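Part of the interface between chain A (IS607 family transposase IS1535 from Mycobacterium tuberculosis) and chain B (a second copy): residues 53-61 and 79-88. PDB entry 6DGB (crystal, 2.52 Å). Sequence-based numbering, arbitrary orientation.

Chain A, residues 53-61: LRRILSDPD
Chain B 79-88: EHLEAALSAQ

Small residues let helices pack closely, and this contact between two copies of one protein shows how. The helix holding residues 53-58 of chain A and the chain B helix that runs on from Glu79(B) run in the same general direction, 33° apart, with axes approaching to 7.6 Å. Leu57(A) CA lies 4.6 Å from Ala84(B) CA, and Ser58(A) CA 4.7 Å from Ala87(B) CA. No hydrogen bond crosses; the fit is largely apolar, with 411 Å² buried.

Leu57(A), chi1 m and chi2 t, points toward chain B. Its CB sits 4.1 Å from Ala83(B) CB and 4.3 Å from Ala84(B) CB, while CD1 reaches 3.8 Å from His80(B) CB. Leu53(A) (t, p) CD2 lies over one face of the His80(B) ring (chi1 m, chi2 -56°), 4.2 Å from His80(B) ND1. Arg54(A) (t, t, p) lends its aliphatic base, CG 4.1 Å from Ala83(B) CB, while its charged end leads away.

Both serines adopt p, turning their hydroxyls back to their own helices: Ser86(B) OG donates to Ala83(B) O at 2.6 Å. Ala83(B) O also meets Ser58(A) CA at 3.4 Å in a CA-H...O contact. Beyond the helix, Asp59(A) is extended (-87/111), and Pro60(A), C-gamma exo, sets CG 3.9 Å from Ala87(B) CB.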

# COMPACT_ATOMS: atom_id res chain seq x y z
N LEU A 53 -5.32 -6.98 -11.00
CA LEU A 53 -4.21 -7.26 -10.09
C LEU A 53 -4.64 -8.18 -8.94
O LEU A 53 -3.84 -8.99 -8.47
CB LEU A 53 -3.53 -5.98 -9.56
CG LEU A 53 -2.28 -6.16 -8.67
CD1 LEU A 53 -1.15 -6.88 -9.40
CD2 LEU A 53 -1.79 -4.85 -8.20
N ARG A 54 -5.91 -8.05 -8.52
CA ARG A 54 -6.51 -8.90 -7.49
C ARG A 54 -6.50 -10.34 -8.01
O ARG A 54 -5.92 -11.21 -7.37
CB ARG A 54 -7.93 -8.41 -7.16
CG ARG A 54 -8.68 -9.22 -6.08
CD ARG A 54 -10.08 -8.70 -5.78
NE ARG A 54 -10.91 -8.55 -6.99
CZ ARG A 54 -11.73 -9.48 -7.47
NH1 ARG A 54 -11.87 -10.65 -6.86
NH2 ARG A 54 -12.43 -9.24 -8.58
N ARG A 55 -7.03 -10.55 -9.22
CA ARG A 55 -7.08 -11.84 -9.90
C ARG A 55 -5.68 -12.45 -10.03
O ARG A 55 -5.49 -13.61 -9.68
CB ARG A 55 -7.75 -11.66 -11.28
CG ARG A 55 -8.50 -12.89 -11.81
CD ARG A 55 -9.57 -12.51 -12.83
NE ARG A 55 -9.00 -12.08 -14.11
CZ ARG A 55 -8.77 -12.88 -15.15
NH1 ARG A 55 -9.05 -14.18 -15.06
NH2 ARG A 55 -8.26 -12.40 -16.27
N ILE A 56 -4.69 -11.64 -10.46
CA ILE A 56 -3.27 -12.03 -10.60
C ILE A 56 -2.70 -12.46 -9.23
O ILE A 56 -2.14 -13.55 -9.15
CB ILE A 56 -2.43 -10.89 -11.25
CG1 ILE A 56 -2.69 -10.79 -12.76
CG2 ILE A 56 -0.93 -11.08 -10.98
CD1 ILE A 56 -2.36 -9.44 -13.36
N LEU A 57 -2.87 -11.62 -8.16
CA LEU A 57 -2.35 -11.93 -6.84
C LEU A 57 -3.02 -13.13 -6.19
O LEU A 57 -2.34 -13.91 -5.52
CB LEU A 57 -2.35 -10.72 -5.90
CG LEU A 57 -1.45 -9.55 -6.31
CD1 LEU A 57 -1.70 -8.33 -5.43
CD2 LEU A 57 0.00 -9.95 -6.39
N SER A 58 -4.33 -13.32 -6.42
CA SER A 58 -5.06 -14.46 -5.87
C SER A 58 -4.81 -15.76 -6.64
O SER A 58 -5.14 -16.82 -6.12
CB SER A 58 -6.55 -14.15 -5.75
OG SER A 58 -7.13 -13.83 -7.00
N ASP A 59 -4.21 -15.69 -7.86
CA ASP A 59 -3.89 -16.88 -8.65
C ASP A 59 -2.51 -17.41 -8.25
O ASP A 59 -1.52 -16.75 -8.53
CB ASP A 59 -3.97 -16.61 -10.17
CG ASP A 59 -3.46 -17.75 -11.04
OD1 ASP A 59 -3.90 -18.91 -10.84
OD2 ASP A 59 -2.62 -17.47 -11.94
N PRO A 60 -2.42 -18.60 -7.60
CA PRO A 60 -1.10 -19.12 -7.19
C PRO A 60 -0.19 -19.54 -8.34
O PRO A 60 1.01 -19.74 -8.11
CB PRO A 60 -1.44 -20.33 -6.31
CG PRO A 60 -2.90 -20.21 -6.03
CD PRO A 60 -3.50 -19.51 -7.19
N ASP A 61 -0.76 -19.69 -9.56
CA ASP A 61 -0.02 -20.06 -10.77
C ASP A 61 0.84 -18.91 -11.29
O ASP A 61 1.78 -19.18 -12.05
CB ASP A 61 -0.99 -20.51 -11.88
CG ASP A 61 -1.59 -21.89 -11.72
OD1 ASP A 61 -1.29 -22.55 -10.69
OD2 ASP A 61 -2.34 -22.32 -12.62
N GLU B 79 -6.27 -4.58 0.56
CA GLU B 79 -7.04 -5.45 -0.33
C GLU B 79 -6.15 -6.38 -1.19
O GLU B 79 -6.53 -7.54 -1.44
CB GLU B 79 -8.03 -4.64 -1.20
CG GLU B 79 -7.42 -3.47 -1.98
CD GLU B 79 -8.27 -2.93 -3.11
OE1 GLU B 79 -9.47 -2.67 -2.88
OE2 GLU B 79 -7.73 -2.76 -4.23
N HIS B 80 -4.95 -5.88 -1.60
CA HIS B 80 -3.96 -6.61 -2.41
C HIS B 80 -3.20 -7.63 -1.59
O HIS B 80 -2.94 -8.72 -2.10
CB HIS B 80 -3.03 -5.64 -3.16
CG HIS B 80 -3.77 -4.71 -4.08
ND1 HIS B 80 -4.61 -5.20 -5.08
CD2 HIS B 80 -3.81 -3.36 -4.09
CE1 HIS B 80 -5.12 -4.13 -5.67
NE2 HIS B 80 -4.68 -3.00 -5.10
N LEU B 81 -2.86 -7.28 -0.33
CA LEU B 81 -2.21 -8.19 0.62
C LEU B 81 -3.15 -9.37 0.87
O LEU B 81 -2.70 -10.52 0.80
CB LEU B 81 -1.93 -7.49 1.97
CG LEU B 81 -0.63 -6.72 2.11
CD1 LEU B 81 -0.53 -6.13 3.50
CD2 LEU B 81 0.56 -7.61 1.87
N GLU B 82 -4.46 -9.09 1.13
CA GLU B 82 -5.52 -10.09 1.37
C GLU B 82 -5.63 -11.02 0.19
O GLU B 82 -5.73 -12.23 0.41
CB GLU B 82 -6.89 -9.43 1.66
CG GLU B 82 -7.03 -8.86 3.06
CD GLU B 82 -8.35 -8.15 3.30
OE1 GLU B 82 -8.49 -6.99 2.86
OE2 GLU B 82 -9.23 -8.76 3.96
N ALA B 83 -5.56 -10.45 -1.05
CA ALA B 83 -5.62 -11.20 -2.29
C ALA B 83 -4.42 -12.14 -2.41
O ALA B 83 -4.61 -13.32 -2.66
CB ALA B 83 -5.68 -10.26 -3.48
N ALA B 84 -3.20 -11.63 -2.20
CA ALA B 84 -1.98 -12.45 -2.25
C ALA B 84 -2.03 -13.59 -1.20
O ALA B 84 -1.71 -14.73 -1.54
CB ALA B 84 -0.77 -11.56 -2.03
N LEU B 85 -2.46 -13.28 0.05
CA LEU B 85 -2.55 -14.23 1.18
C LEU B 85 -3.60 -15.31 0.95
O LEU B 85 -3.36 -16.48 1.27
CB LEU B 85 -2.83 -13.49 2.52
CG LEU B 85 -1.65 -12.70 3.07
CD1 LEU B 85 -2.08 -11.81 4.20
CD2 LEU B 85 -0.52 -13.59 3.50
N SER B 86 -4.77 -14.90 0.40
CA SER B 86 -5.89 -15.77 0.08
C SER B 86 -5.39 -16.96 -0.75
O SER B 86 -5.68 -18.10 -0.37
CB SER B 86 -6.97 -14.99 -0.66
OG SER B 86 -6.68 -14.82 -2.04
N ALA B 87 -4.56 -16.69 -1.81
CA ALA B 87 -3.92 -17.72 -2.67
C ALA B 87 -3.12 -18.81 -1.87
O ALA B 87 -2.89 -19.91 -2.39
CB ALA B 87 -3.02 -17.05 -3.71
N GLN B 88 -2.70 -18.50 -0.62
CA GLN B 88 -1.97 -19.42 0.23
C GLN B 88 -2.81 -19.87 1.45
O GLN B 88 -2.27 -20.45 2.39
CB GLN B 88 -0.63 -18.81 0.68
CG GLN B 88 0.42 -19.89 0.97
CD GLN B 88 1.68 -19.42 1.65
OE1 GLN B 88 1.82 -18.27 2.08
NE2 GLN B 88 2.64 -20.34 1.75